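Local coordinates for protein homoserine dehydrogenase (Staphylococcus aureus M1064, PDB 4PG7) that catalyses the NAD(P)-dependent interconversion of homoserine and aspartate semialdehyde in the aspartate pathway of amino-acid biosynthesis, by hydride transfer, at residues Thr194-Glu197 and Glu198-Glu202; Glu202-Leu206 and Gly207-Ala211. One frame throughout, in Å; residues are numbered along the deposited sequence.

Overall arrangement
Contacts 1 and 2 are the two ends of one short helix, 196-205: residues 194-202 cover its N-cap and first turns, and residues 202-211 its last turn and the chain beyond, with Glu202 common to both. Their centres lie about 10 Å apart. They also meet directly, since Leu200 CD1 of contact 1 packs 4.0 Å from Ala209 CB of contact 2, where the chain folds back after the helix. Both rest on helix 180-192, contact 1 through Ile185 and Met189, contact 2 through Thr181 and Phe184. The bound lysine is nearer the first end, about 8 Å from the side chain of Glu197, too far for direct contact, and its pocket includes Arg246 and Gly250.

Contact 1: Thr194-Glu197 and Glu198-Glu202; sequences TTFE and EALDE
Thr195 and Glu198 grip each other by two reciprocal bonds at the start of helix 196-205. Thr195 OG1 accepts from Glu198 N at 3.1 Å, and the N-H points almost straight at it (163°). In return Thr195 N donates to Glu198 OE1 at 3.1 Å, approaching from above the carboxylate plane instead of within it. The torsions account for both bonds. OG1 of Thr195 sits between its own backbone N and carbonyl carbon (chi1 61°), facing the first helical turn, while CG of Glu198 lies beside its backbone N (chi1 -72°) and the chain then runs extended, carrying the carboxylate back past the threonine. The fit is close, with Glu198 CG 3.2 Å from Thr195 OG1. Thr194 borders the same carboxylate, its CB 3.3 Å from Glu198 OE1, and its hydroxyl reaches over to the methyl of Ala199.

Behind the cap the ordinary helical bonds begin: Ala199 N to Thr195 O, Leu200 N to Phe196 O at 2.8 Å, and Asp201 N to Glu197 O. Phe196 and Leu200, one turn apart, point the same way and lie side by side, Leu200 CD2 4.1 Å from Phe196 CZ and oblique to the ring. Both side chains pack on Ile185 of helix 180-192, and Phe196 also touches Ile248 and Ser249.

The reciprocal pair defines a capping box. It supplies acceptors to two N-H groups at the helix start, those of Thr195 and Glu198, which have no earlier turn of the same helix to bond to, and places a carboxylate at the positive end of the helix dipole, which would probably favour its ionised form.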
loop_
_atom_site.group_PDB
_atom_site.type_symbol
_atom_site.label_atom_id
_atom_site.label_comp_id
_atom_site.label_asym_id
_atom_site.label_seq_id
_atom_site.Cartn_x
_atom_site.Cartn_y
_atom_site.Cartn_z
ATOM N N THR A 194 -18.396 12.997 -20.776
ATOM C CA THR A 194 -18.272 12.586 -22.163
ATOM C C THR A 194 -18.801 11.184 -22.316
ATOM O O THR A 194 -18.883 10.435 -21.344
ATOM C CB THR A 194 -16.792 12.640 -22.618
ATOM O OG1 THR A 194 -16.033 11.648 -21.926
ATOM C CG2 THR A 194 -16.184 13.977 -22.300
ATOM N N THR A 195 -19.055 10.790 -23.552
ATOM C CA THR A 195 -19.404 9.410 -23.858
ATOM C C THR A 195 -18.176 8.549 -23.787
ATOM O O THR A 195 -17.040 9.060 -23.831
ATOM C CB THR A 195 -19.923 9.261 -25.301
ATOM O OG1 THR A 195 -18.895 9.670 -26.217
ATOM C CG2 THR A 195 -21.176 10.098 -25.514
ATOM N N PHE A 196 -18.392 7.238 -23.721
ATOM C CA PHE A 196 -17.289 6.270 -23.752
ATOM C C PHE A 196 -16.401 6.488 -24.983
ATOM O O PHE A 196 -15.169 6.505 -24.890
ATOM C CB PHE A 196 -17.802 4.828 -23.717
ATOM C CG PHE A 196 -16.743 3.826 -24.059
ATOM C CD1 PHE A 196 -15.765 3.484 -23.128
ATOM C CD2 PHE A 196 -16.670 3.279 -25.335
ATOM C CE1 PHE A 196 -14.752 2.604 -23.456
ATOM C CE2 PHE A 196 -15.655 2.400 -25.665
ATOM C CZ PHE A 196 -14.702 2.063 -24.725
ATOM N N GLU A 197 -17.039 6.638 -26.147
ATOM C CA GLU A 197 -16.326 6.816 -27.407
ATOM C C GLU A 197 -15.407 8.058 -27.390
ATOM O O GLU A 197 -14.270 7.995 -27.839
ATOM C CB GLU A 197 -17.340 6.911 -28.570
ATOM C CG GLU A 197 -18.073 5.601 -28.925
ATOM C CD GLU A 197 -19.094 5.069 -27.875
ATOM O OE1 GLU A 197 -19.654 5.823 -27.013
ATOM O OE2 GLU A 197 -19.353 3.840 -27.923
ATOM N N GLU A 198 -15.922 9.166 -26.887
ATOM C CA GLU A 198 -15.164 10.398 -26.770
ATOM C C GLU A 198 -14.014 10.234 -25.786
ATOM O O GLU A 198 -12.906 10.693 -26.048
ATOM C CB GLU A 198 -16.059 11.541 -26.305
ATOM C CG GLU A 198 -17.044 12.036 -27.352
ATOM C CD GLU A 198 -18.141 12.948 -26.784
ATOM O OE1 GLU A 198 -18.294 13.059 -25.540
ATOM O OE2 GLU A 198 -18.891 13.542 -27.587
ATOM N N ALA A 199 -14.273 9.548 -24.676
ATOM C CA ALA A 199 -13.257 9.365 -23.637
ATOM C C ALA A 199 -12.144 8.452 -24.117
ATOM O O ALA A 199 -10.976 8.699 -23.839
ATOM C CB ALA A 199 -13.882 8.817 -22.352
ATOM N N LEU A 200 -12.494 7.400 -24.859
ATOM C CA LEU A 200 -11.480 6.519 -25.435
ATOM C C LEU A 200 -10.621 7.253 -26.455
ATOM O O LEU A 200 -9.402 7.103 -26.476
ATOM C CB LEU A 200 -12.130 5.303 -26.104
ATOM C CG LEU A 200 -11.220 4.395 -26.924
ATOM C CD1 LEU A 200 -10.101 3.807 -26.069
ATOM C CD2 LEU A 200 -12.051 3.291 -27.569
ATOM N N ASP A 201 -11.243 8.033 -27.326
ATOM C CA ASP A 201 -10.445 8.802 -28.300
ATOM C C ASP A 201 -9.483 9.747 -27.575
ATOM O O ASP A 201 -8.329 9.926 -27.992
ATOM C CB ASP A 201 -11.353 9.586 -29.247
ATOM C CG ASP A 201 -12.045 8.683 -30.283
ATOM O OD1 ASP A 201 -11.667 7.493 -30.461
ATOM O OD2 ASP A 201 -12.952 9.185 -30.951
ATOM N N GLU A 202 -9.967 10.377 -26.509
ATOM C CA GLU A 202 -9.122 11.279 -25.746
ATOM C C GLU A 202 -7.954 10.492 -25.136
ATOM O O GLU A 202 -6.803 10.941 -25.197
ATOM C CB GLU A 202 -9.922 12.037 -24.678
ATOM C CG GLU A 202 -9.160 13.172 -24.008
ATOM C CD GLU A 202 -8.570 14.141 -25.032
ATOM O OE1 GLU A 202 -7.330 14.259 -25.064
ATOM O OE2 GLU A 202 -9.320 14.723 -25.854
#

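Contact 2: Glu202-Leu206 and Gly207-Ala211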
loop_
_atom_site.group_PDB
_atom_site.type_symbol
_atom_site.label_atom_id
_atom_site.label_comp_id
_atom_site.label_asym_id
_atom_site.label_seq_id
_atom_site.Cartn_x
_atom_site.Cartn_y
_atom_site.Cartn_z
ATOM N N GLU A 202 -9.967 10.377 -26.509
ATOM C CA GLU A 202 -9.122 11.279 -25.746
ATOM C C GLU A 202 -7.954 10.492 -25.136
ATOM O O GLU A 202 -6.803 10.941 -25.197
ATOM C CB GLU A 202 -9.922 12.037 -24.678
ATOM C CG GLU A 202 -9.160 13.172 -24.008
ATOM C CD GLU A 202 -8.570 14.141 -25.032
ATOM O OE1 GLU A 202 -7.330 14.259 -25.064
ATOM O OE2 GLU A 202 -9.320 14.723 -25.854
ATOM N N ALA A 203 -8.231 9.315 -24.580
ATOM C CA ALA A 203 -7.159 8.486 -24.021
ATOM C C ALA A 203 -6.118 8.100 -25.077
ATOM O O ALA A 203 -4.908 8.031 -24.776
ATOM C CB ALA A 203 -7.715 7.238 -23.377
ATOM N N LYS A 204 -6.588 7.781 -26.288
ATOM C CA LYS A 204 -5.676 7.554 -27.408
ATOM C C LYS A 204 -4.800 8.770 -27.673
ATOM O O LYS A 204 -3.590 8.640 -27.756
ATOM C CB LYS A 204 -6.439 7.182 -28.681
ATOM C CG LYS A 204 -6.883 5.734 -28.684
ATOM C CD LYS A 204 -7.795 5.429 -29.852
ATOM C CE LYS A 204 -8.118 3.947 -29.881
ATOM N NZ LYS A 204 -9.133 3.661 -30.922
ATOM N N ARG A 205 -5.401 9.947 -27.801
ATOM C CA ARG A 205 -4.629 11.163 -28.091
ATOM C C ARG A 205 -3.620 11.513 -26.982
ATOM O O ARG A 205 -2.539 12.046 -27.256
ATOM C CB ARG A 205 -5.526 12.383 -28.294
ATOM C CG ARG A 205 -6.404 12.363 -29.526
ATOM C CD ARG A 205 -7.099 13.690 -29.784
ATOM N NE ARG A 205 -8.259 13.742 -28.944
ATOM C CZ ARG A 205 -9.495 13.410 -29.308
ATOM N NH1 ARG A 205 -9.799 13.079 -30.559
ATOM N NH2 ARG A 205 -10.443 13.474 -28.409
ATOM N N LEU A 206 -3.971 11.184 -25.738
ATOM C CA LEU A 206 -3.152 11.568 -24.607
ATOM C C LEU A 206 -2.067 10.563 -24.289
ATOM O O LEU A 206 -1.294 10.808 -23.386
ATOM C CB LEU A 206 -4.012 11.816 -23.381
ATOM C CG LEU A 206 -4.895 13.042 -23.449
ATOM C CD1 LEU A 206 -5.742 13.098 -22.182
ATOM C CD2 LEU A 206 -4.081 14.315 -23.600
ATOM N N GLY A 207 -2.005 9.450 -25.021
ATOM C CA GLY A 207 -0.985 8.434 -24.804
ATOM C C GLY A 207 -1.371 7.232 -23.926
ATOM O O GLY A 207 -0.627 6.270 -23.857
ATOM N N PHE A 208 -2.535 7.254 -23.291
ATOM C CA PHE A 208 -2.949 6.144 -22.387
ATOM C C PHE A 208 -3.420 4.882 -23.091
ATOM O O PHE A 208 -2.955 3.770 -22.794
ATOM C CB PHE A 208 -3.987 6.652 -21.404
ATOM C CG PHE A 208 -3.448 7.719 -20.530
ATOM C CD1 PHE A 208 -2.530 7.398 -19.547
ATOM C CD2 PHE A 208 -3.752 9.044 -20.751
ATOM C CE1 PHE A 208 -1.971 8.373 -18.750
ATOM C CE2 PHE A 208 -3.181 10.033 -19.971
ATOM C CZ PHE A 208 -2.294 9.696 -18.962
ATOM N N ALA A 209 -4.291 5.041 -24.069
ATOM C CA ALA A 209 -4.783 3.903 -24.811
ATOM C C ALA A 209 -3.969 3.771 -26.068
ATOM O O ALA A 209 -3.557 4.777 -26.634
ATOM C CB ALA A 209 -6.253 4.095 -25.153
ATOM N N GLU A 210 -3.802 2.531 -26.527
ATOM C CA GLU A 210 -3.177 2.235 -27.803
ATOM C C GLU A 210 -4.248 2.142 -28.893
ATOM O O GLU A 210 -5.454 2.182 -28.611
ATOM C CB GLU A 210 -2.363 0.933 -27.663
ATOM C CG GLU A 210 -1.216 1.063 -26.660
ATOM C CD GLU A 210 -0.750 -0.260 -26.066
ATOM O OE1 GLU A 210 -0.927 -1.317 -26.707
ATOM O OE2 GLU A 210 -0.198 -0.241 -24.943
ATOM N N ALA A 211 -3.803 2.034 -30.145
ATOM C CA ALA A 211 -4.683 2.111 -31.323
ATOM C C ALA A 211 -5.735 1.025 -31.337
ATOM O O ALA A 211 -6.893 1.252 -31.719
ATOM C CB ALA A 211 -3.847 2.035 -32.589
#
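Ala203 O and the backbone N-H groups of Phe208 and Ala209 meet where helix 196-205 ends. The bond from Ala209 N is the sounder one, 3.1 Å with an angle of 169° at the hydrogen, although the donor stands well above the carbonyl plane. Phe208 N is nearer, at 2.9 Å, but its angle of only 124° makes that bond weak. One carbonyl oxygen thus serves two successive donors. Lys204 O is satisfied in turn by Gly207 N at 3.3 Å, again from above the carbonyl plane. Gly207 has a positive phi (96°), a backbone conformation that glycine adopts readily.

Beyond the turn the chain doubles back as far as Ala209 and then leaves across the side of the helix. Ala209 sets its methyl 3.9 Å from Ala203 CB, and its carbonyl oxygen faces Lys204 CA in a nearly linear C-H...O contact. The lysine chain, extended beyond CG, reaches obliquely over the outgoing backbone, with CG near Ala209 CB and CE 3.4 Å from Glu210 O; NZ makes a weak bond with Ala211 O. Leu206 CB touches the Phe208 ring at CD2, 3.8 Å away, obliquely.

On the helix Arg205 NH2 donates to Glu202 OE2 in a salt bridge of 3.1 Å; the oxygen lies close to the guanidinium plane, while the arginine nitrogen stands above the carboxylate plane. NE adds a weaker bond to that same oxygen. Phe208 O accepts from Thr181 OG1 and the Phe208 ring stacks with Phe184, tying the turn to helix 180-192.

The straighter Ala209 N bond is additional: positive phi at Gly207, Phe208 N to Ala203 O (six to one, weak) and Gly207 N to Lys204 O (five to two) identify the Schellman motif, a C-terminal helix stop.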